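Local coordinates for protein VirX1 (Cyanophage Syn10, PDB 6QGM) that iodinates diverse substrates as a viral halogenase, probably flavin-dependent and related to the tryptophan halogenases, at residues B[190-196]-B[208-213]; B[343-349]-B[361-366]. All blocks are in the same frame, centred on the assembly; numbering follows the deposited sequence.

Contact 1 comes first along the chain and closes before contact 2 opens. Their centres lie 22 Å apart and their nearest atoms about 12 Å apart, so they do not touch. Contact 1 lies in a mixed sheet, as the hairpin of strands 187-198 and 206-211, on one side of the parallel strands 31-36, 6-10 and 221-224. Contact 2 begins at the end of that sheet's strand 341-343, on the far side, and joins a loop to helix 360-373. The Gly11, Gly13 and Gly16 pattern after strand 6-10 fits a Rossmann-type nucleotide-binding fold, consistent with a flavin-dependent halogenase. The two contacts thus mark a peripheral and a buried part of this framework.

Contact 1: B[190-196]-B[208-213]; sequences QGKVTGY and YIILDQ
Thr194 turns OG1 between its own backbone N and carbonyl carbon (chi1 66°), and there the hydroxyl oxygen accepts a hydrogen bond from Gln213 N at 3.0 Å. Asp212 has CG beside its backbone N (chi1 -53°), which carries the carboxylate back to Lys192. Asp212 OD1 takes the N-H of Lys192 N at 2.9 Å, on the syn side but well out of the carboxylate plane. The return bond runs from Asp212 N to Lys192 O, 2.7 Å and nearly in line with the carbonyl. Lys192 is thus gripped through both its backbone N and O. The two segments form an antiparallel beta hairpin with a classic beta bulge: Thr194 and Gly195 both face Ile210. Thr194 N donates to Ile210 O at 2.9 Å, and Ile210 N donates to Gly195 O at 2.8 Å from above the carbonyl plane. Ile210 CG1 lies over the Gly195 backbone, 3.6 Å from Gly195 C. On the other face of the sheet the contact is apolar. Val193 CG2 sits 4.0 Å from Ile209 CD1 and the same distance from Leu211 CD1, and both pairs of side chains cross at a slant. Ile35 of strand 31-36 touches all three of these residues, and Val10 of strand 6-10 reaches Val193 and Ile209. At the end away from the hairpin turn, Lys192, Asp212 and Gln213 are exposed to solvent.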
loop_
_atom_site.group_PDB
_atom_site.type_symbol
_atom_site.label_atom_id
_atom_site.label_comp_id
_atom_site.label_asym_id
_atom_site.label_seq_id
_atom_site.Cartn_x
_atom_site.Cartn_y
_atom_site.Cartn_z
ATOM N N GLN B 190 -39.258 -30.228 -6.257
ATOM C CA GLN B 190 -40.045 -29.470 -7.258
ATOM C C GLN B 190 -41.019 -28.578 -6.497
ATOM O O GLN B 190 -41.821 -29.114 -5.729
ATOM C CB GLN B 190 -40.805 -30.423 -8.187
ATOM C CG GLN B 190 -39.947 -31.460 -8.914
ATOM C CD GLN B 190 -39.267 -30.940 -10.160
ATOM O OE1 GLN B 190 -38.284 -30.204 -10.085
ATOM N NE2 GLN B 190 -39.791 -31.315 -11.317
ATOM N N GLY B 191 -40.930 -27.261 -6.662
ATOM C CA GLY B 191 -41.764 -26.322 -5.900
ATOM C C GLY B 191 -41.359 -24.875 -6.087
ATOM O O GLY B 191 -40.229 -24.612 -6.510
ATOM N N LYS B 192 -42.308 -23.982 -5.828
ATOM C CA LYS B 192 -42.147 -22.507 -5.822
ATOM C C LYS B 192 -41.957 -22.085 -4.362
ATOM O O LYS B 192 -42.823 -22.433 -3.539
ATOM C CB LYS B 192 -43.382 -21.852 -6.454
ATOM C CG LYS B 192 -43.437 -20.331 -6.362
ATOM C CD LYS B 192 -44.436 -19.692 -7.268
ATOM C CE LYS B 192 -44.780 -18.279 -6.856
ATOM N NZ LYS B 192 -46.093 -17.894 -7.424
ATOM N N VAL B 193 -40.847 -21.414 -4.054
ATOM C CA VAL B 193 -40.616 -20.720 -2.753
ATOM C C VAL B 193 -41.526 -19.490 -2.706
ATOM O O VAL B 193 -41.325 -18.598 -3.552
ATOM C CB VAL B 193 -39.146 -20.308 -2.581
ATOM C CG1 VAL B 193 -38.944 -19.477 -1.323
ATOM C CG2 VAL B 193 -38.249 -21.533 -2.588
ATOM N N THR B 194 -42.485 -19.455 -1.772
ATOM C CA THR B 194 -43.533 -18.402 -1.677
ATOM C C THR B 194 -43.244 -17.451 -0.513
ATOM O O THR B 194 -43.617 -16.275 -0.637
ATOM C CB THR B 194 -44.940 -19.005 -1.570
ATOM O OG1 THR B 194 -45.095 -19.718 -0.340
ATOM C CG2 THR B 194 -45.254 -19.917 -2.736
ATOM N N GLY B 195 -42.616 -17.931 0.565
ATOM C CA GLY B 195 -42.385 -17.133 1.783
ATOM C C GLY B 195 -41.313 -17.731 2.681
ATOM O O GLY B 195 -40.592 -18.669 2.245
ATOM N N TYR B 196 -41.222 -17.217 3.911
ATOM C CA TYR B 196 -40.181 -17.588 4.907
ATOM C C TYR B 196 -40.656 -17.241 6.312
ATOM O O TYR B 196 -41.560 -16.464 6.444
ATOM C CB TYR B 196 -38.889 -16.817 4.639
ATOM C CG TYR B 196 -39.015 -15.339 4.891
ATOM C CD1 TYR B 196 -39.408 -14.486 3.877
ATOM C CD2 TYR B 196 -38.730 -14.784 6.124
ATOM C CE1 TYR B 196 -39.518 -13.118 4.066
ATOM C CE2 TYR B 196 -38.885 -13.420 6.340
ATOM C CZ TYR B 196 -39.242 -12.583 5.302
ATOM O OH TYR B 196 -39.362 -11.244 5.483
ATOM N N TYR B 208 -37.112 -21.526 8.576
ATOM C CA TYR B 208 -37.419 -22.345 7.377
ATOM C C TYR B 208 -37.877 -21.409 6.255
ATOM O O TYR B 208 -38.143 -20.228 6.531
ATOM C CB TYR B 208 -38.471 -23.410 7.689
ATOM C CG TYR B 208 -39.759 -22.890 8.265
ATOM C CD1 TYR B 208 -39.907 -22.728 9.630
ATOM C CD2 TYR B 208 -40.847 -22.615 7.462
ATOM C CE1 TYR B 208 -41.112 -22.328 10.189
ATOM C CE2 TYR B 208 -42.060 -22.218 8.002
ATOM C CZ TYR B 208 -42.183 -22.033 9.366
ATOM O OH TYR B 208 -43.378 -21.607 9.872
ATOM N N ILE B 209 -37.938 -21.909 5.021
ATOM C CA ILE B 209 -38.607 -21.200 3.888
ATOM C C ILE B 209 -39.863 -22.003 3.534
ATOM O O ILE B 209 -39.896 -23.215 3.872
ATOM C CB ILE B 209 -37.661 -21.008 2.682
ATOM C CG1 ILE B 209 -37.100 -22.341 2.180
ATOM C CG2 ILE B 209 -36.561 -20.012 3.019
ATOM C CD1 ILE B 209 -36.372 -22.246 0.869
ATOM N N ILE B 210 -40.843 -21.347 2.907
ATOM C CA ILE B 210 -42.155 -21.964 2.567
ATOM C C ILE B 210 -42.185 -22.278 1.069
ATOM O O ILE B 210 -41.807 -21.391 0.255
ATOM C CB ILE B 210 -43.344 -21.072 2.977
ATOM C CG1 ILE B 210 -43.116 -20.365 4.303
ATOM C CG2 ILE B 210 -44.623 -21.897 2.998
ATOM C CD1 ILE B 210 -42.843 -21.296 5.405
ATOM N N LEU B 211 -42.654 -23.493 0.753
ATOM C CA LEU B 211 -42.847 -24.040 -0.611
ATOM C C LEU B 211 -44.345 -24.111 -0.922
ATOM O O LEU B 211 -45.069 -24.783 -0.160
ATOM C CB LEU B 211 -42.219 -25.433 -0.653
ATOM C CG LEU B 211 -41.430 -25.724 -1.920
ATOM C CD1 LEU B 211 -40.076 -25.038 -1.859
ATOM C CD2 LEU B 211 -41.271 -27.221 -2.133
ATOM N N ASP B 212 -44.785 -23.463 -2.006
ATOM C CA ASP B 212 -46.187 -23.523 -2.508
ATOM C C ASP B 212 -47.163 -23.163 -1.379
ATOM O O ASP B 212 -48.210 -23.842 -1.259
ATOM C CB ASP B 212 -46.481 -24.910 -3.091
ATOM C CG ASP B 212 -45.467 -25.355 -4.128
ATOM O OD1 ASP B 212 -45.079 -24.501 -4.973
ATOM O OD2 ASP B 212 -45.067 -26.544 -4.074
ATOM N N GLN B 213 -46.821 -22.154 -0.570
ATOM C CA GLN B 213 -47.660 -21.641 0.548
ATOM C C GLN B 213 -48.082 -22.790 1.488
ATOM O O GLN B 213 -49.147 -22.658 2.110
ATOM C CB GLN B 213 -48.871 -20.895 -0.035
ATOM C CG GLN B 213 -48.522 -19.457 -0.401
ATOM C CD GLN B 213 -49.435 -18.742 -1.356
ATOM O OE1 GLN B 213 -50.639 -18.687 -1.134
ATOM N NE2 GLN B 213 -48.852 -18.154 -2.391
#

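Contact 2: B[343-349]-B[361-366]; sequences GIGLSYG and TTHENI
Thr361 OG1 faces two neighbouring backbone carbonyls of the loop, 3.0 Å from Gly345 O and 3.2 Å from Gly349 O. The hydroxyl is anti to the backbone N of Thr361 (chi1 -179°), which points it from the first turn of helix 360-373 into the loop. Gly345 O also accepts from the backbone N atoms of Tyr348 and Gly349, so the carbonyl ties the loop turn together. The same hydroxyl oxygen lies at the edge of the Tyr348 ring, 3.6 Å from CD2. One helical turn on, Asn365 ND2 donates to Gly343 O at 3.1 Å, with that oxygen close to the amide plane. The buried apolar part is tight. Ile344 CG2 packs 3.8 Å from Ile366 CG1, the two side chains crossing at about a right angle, and meets Thr362 CG2 at 3.9 Å. The side of Leu346 is looser: this partly exposed residue only brings CD2 to 4.1 Å from Thr361 CG2. Thr362 OG1 approaches Gly345 CA, but is hydrogen-bonded with Ser15 OG. The loop follows strand 341-343 and packs on the start of helix 360-373. Helix 14-26 covers Ile344 and Ile366 through Thr19, while Cys392 of helix 382-408 touches Tyr348 and Asn365.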
loop_
_atom_site.group_PDB
_atom_site.type_symbol
_atom_site.label_atom_id
_atom_site.label_comp_id
_atom_site.label_asym_id
_atom_site.label_seq_id
_atom_site.Cartn_x
_atom_site.Cartn_y
_atom_site.Cartn_z
ATOM N N GLY B 343 -25.858 -15.512 -1.344
ATOM C CA GLY B 343 -26.099 -15.242 -2.771
ATOM C C GLY B 343 -25.001 -15.838 -3.629
ATOM O O GLY B 343 -23.810 -15.532 -3.366
ATOM N N ILE B 344 -25.376 -16.690 -4.589
ATOM C CA ILE B 344 -24.461 -17.280 -5.615
ATOM C C ILE B 344 -25.061 -16.989 -6.993
ATOM O O ILE B 344 -26.214 -17.383 -7.233
ATOM C CB ILE B 344 -24.243 -18.793 -5.376
ATOM C CG1 ILE B 344 -23.693 -19.050 -3.964
ATOM C CG2 ILE B 344 -23.363 -19.408 -6.463
ATOM C CD1 ILE B 344 -22.929 -20.337 -3.786
ATOM N N GLY B 345 -24.308 -16.305 -7.846
ATOM C CA GLY B 345 -24.720 -15.897 -9.202
ATOM C C GLY B 345 -25.364 -14.520 -9.196
ATOM O O GLY B 345 -24.939 -13.656 -8.403
ATOM N N LEU B 346 -26.384 -14.326 -10.030
ATOM C CA LEU B 346 -26.965 -12.992 -10.315
ATOM C C LEU B 346 -27.750 -12.482 -9.102
ATOM O O LEU B 346 -27.931 -11.258 -9.015
ATOM C CB LEU B 346 -27.842 -13.086 -11.568
ATOM C CG LEU B 346 -27.133 -13.535 -12.855
ATOM C CD1 LEU B 346 -27.798 -12.900 -14.068
ATOM C CD2 LEU B 346 -25.646 -13.193 -12.861
ATOM N N SER B 347 -28.161 -13.366 -8.189
ATOM C CA SER B 347 -28.808 -13.009 -6.899
ATOM C C SER B 347 -27.875 -12.111 -6.075
ATOM O O SER B 347 -28.391 -11.281 -5.301
ATOM C CB SER B 347 -29.189 -14.240 -6.125
ATOM O OG SER B 347 -28.050 -15.036 -5.881
ATOM N N TYR B 348 -26.555 -12.274 -6.225
ATOM C CA TYR B 348 -25.540 -11.447 -5.512
ATOM C C TYR B 348 -25.106 -10.269 -6.387
ATOM O O TYR B 348 -25.229 -9.101 -5.934
ATOM C CB TYR B 348 -24.311 -12.245 -5.075
ATOM C CG TYR B 348 -23.153 -11.349 -4.712
ATOM C CD1 TYR B 348 -23.219 -10.509 -3.617
ATOM C CD2 TYR B 348 -22.010 -11.297 -5.482
ATOM C CE1 TYR B 348 -22.187 -9.656 -3.277
ATOM C CE2 TYR B 348 -20.961 -10.446 -5.175
ATOM C CZ TYR B 348 -21.043 -9.621 -4.066
ATOM O OH TYR B 348 -19.993 -8.796 -3.758
ATOM N N GLY B 349 -24.580 -10.546 -7.583
ATOM C CA GLY B 349 -23.931 -9.515 -8.427
ATOM C C GLY B 349 -23.882 -9.907 -9.891
ATOM O O GLY B 349 -24.107 -11.101 -10.227
ATOM N N THR B 361 -19.167 -14.280 -10.638
ATOM C CA THR B 361 -20.050 -14.131 -9.455
ATOM C C THR B 361 -20.440 -15.525 -8.924
ATOM O O THR B 361 -20.717 -15.628 -7.713
ATOM C CB THR B 361 -21.214 -13.199 -9.828
ATOM O OG1 THR B 361 -22.046 -13.049 -8.680
ATOM C CG2 THR B 361 -22.035 -13.693 -11.003
ATOM N N THR B 362 -20.458 -16.562 -9.777
ATOM C CA THR B 362 -20.939 -17.932 -9.440
ATOM C C THR B 362 -19.787 -18.821 -8.937
ATOM O O THR B 362 -19.859 -19.191 -7.747
ATOM C CB THR B 362 -21.697 -18.575 -10.607
ATOM O OG1 THR B 362 -22.679 -17.633 -11.043
ATOM C CG2 THR B 362 -22.351 -19.893 -10.247
ATOM N N HIS B 363 -18.797 -19.184 -9.772
ATOM C CA HIS B 363 -17.783 -20.224 -9.407
ATOM C C HIS B 363 -16.856 -19.691 -8.309
ATOM O O HIS B 363 -16.421 -20.516 -7.491
ATOM C CB HIS B 363 -16.994 -20.820 -10.595
ATOM C CG HIS B 363 -16.468 -19.838 -11.587
ATOM N ND1 HIS B 363 -16.647 -20.005 -12.946
ATOM C CD2 HIS B 363 -15.813 -18.667 -11.438
ATOM C CE1 HIS B 363 -16.115 -18.988 -13.592
ATOM N NE2 HIS B 363 -15.596 -18.154 -12.687
ATOM N N GLU B 364 -16.589 -18.381 -8.262
ATOM C CA GLU B 364 -15.791 -17.744 -7.191
ATOM C C GLU B 364 -16.493 -17.976 -5.852
ATOM O O GLU B 364 -15.851 -18.509 -4.928
ATOM C CB GLU B 364 -15.577 -16.257 -7.492
ATOM C CG GLU B 364 -15.027 -15.448 -6.327
ATOM C CD GLU B 364 -13.562 -15.653 -5.992
ATOM O OE1 GLU B 364 -12.834 -16.391 -6.736
ATOM O OE2 GLU B 364 -13.141 -15.065 -4.990
ATOM N N ASN B 365 -17.764 -17.609 -5.744
ATOM C CA ASN B 365 -18.547 -17.772 -4.488
ATOM C C ASN B 365 -18.664 -19.263 -4.140
ATOM O O ASN B 365 -18.598 -19.580 -2.944
ATOM C CB ASN B 365 -19.897 -17.061 -4.553
ATOM C CG ASN B 365 -19.743 -15.565 -4.344
ATOM O OD1 ASN B 365 -18.623 -15.055 -4.360
ATOM N ND2 ASN B 365 -20.847 -14.860 -4.145
ATOM N N ILE B 366 -18.804 -20.146 -5.131
ATOM C CA ILE B 366 -18.917 -21.613 -4.894
ATOM C C ILE B 366 -17.603 -22.101 -4.281
ATOM O O ILE B 366 -17.662 -22.767 -3.234
ATOM C CB ILE B 366 -19.291 -22.385 -6.175
ATOM C CG1 ILE B 366 -20.724 -22.071 -6.625
ATOM C CG2 ILE B 366 -19.086 -23.880 -5.968
ATOM C CD1 ILE B 366 -21.095 -22.606 -7.981
#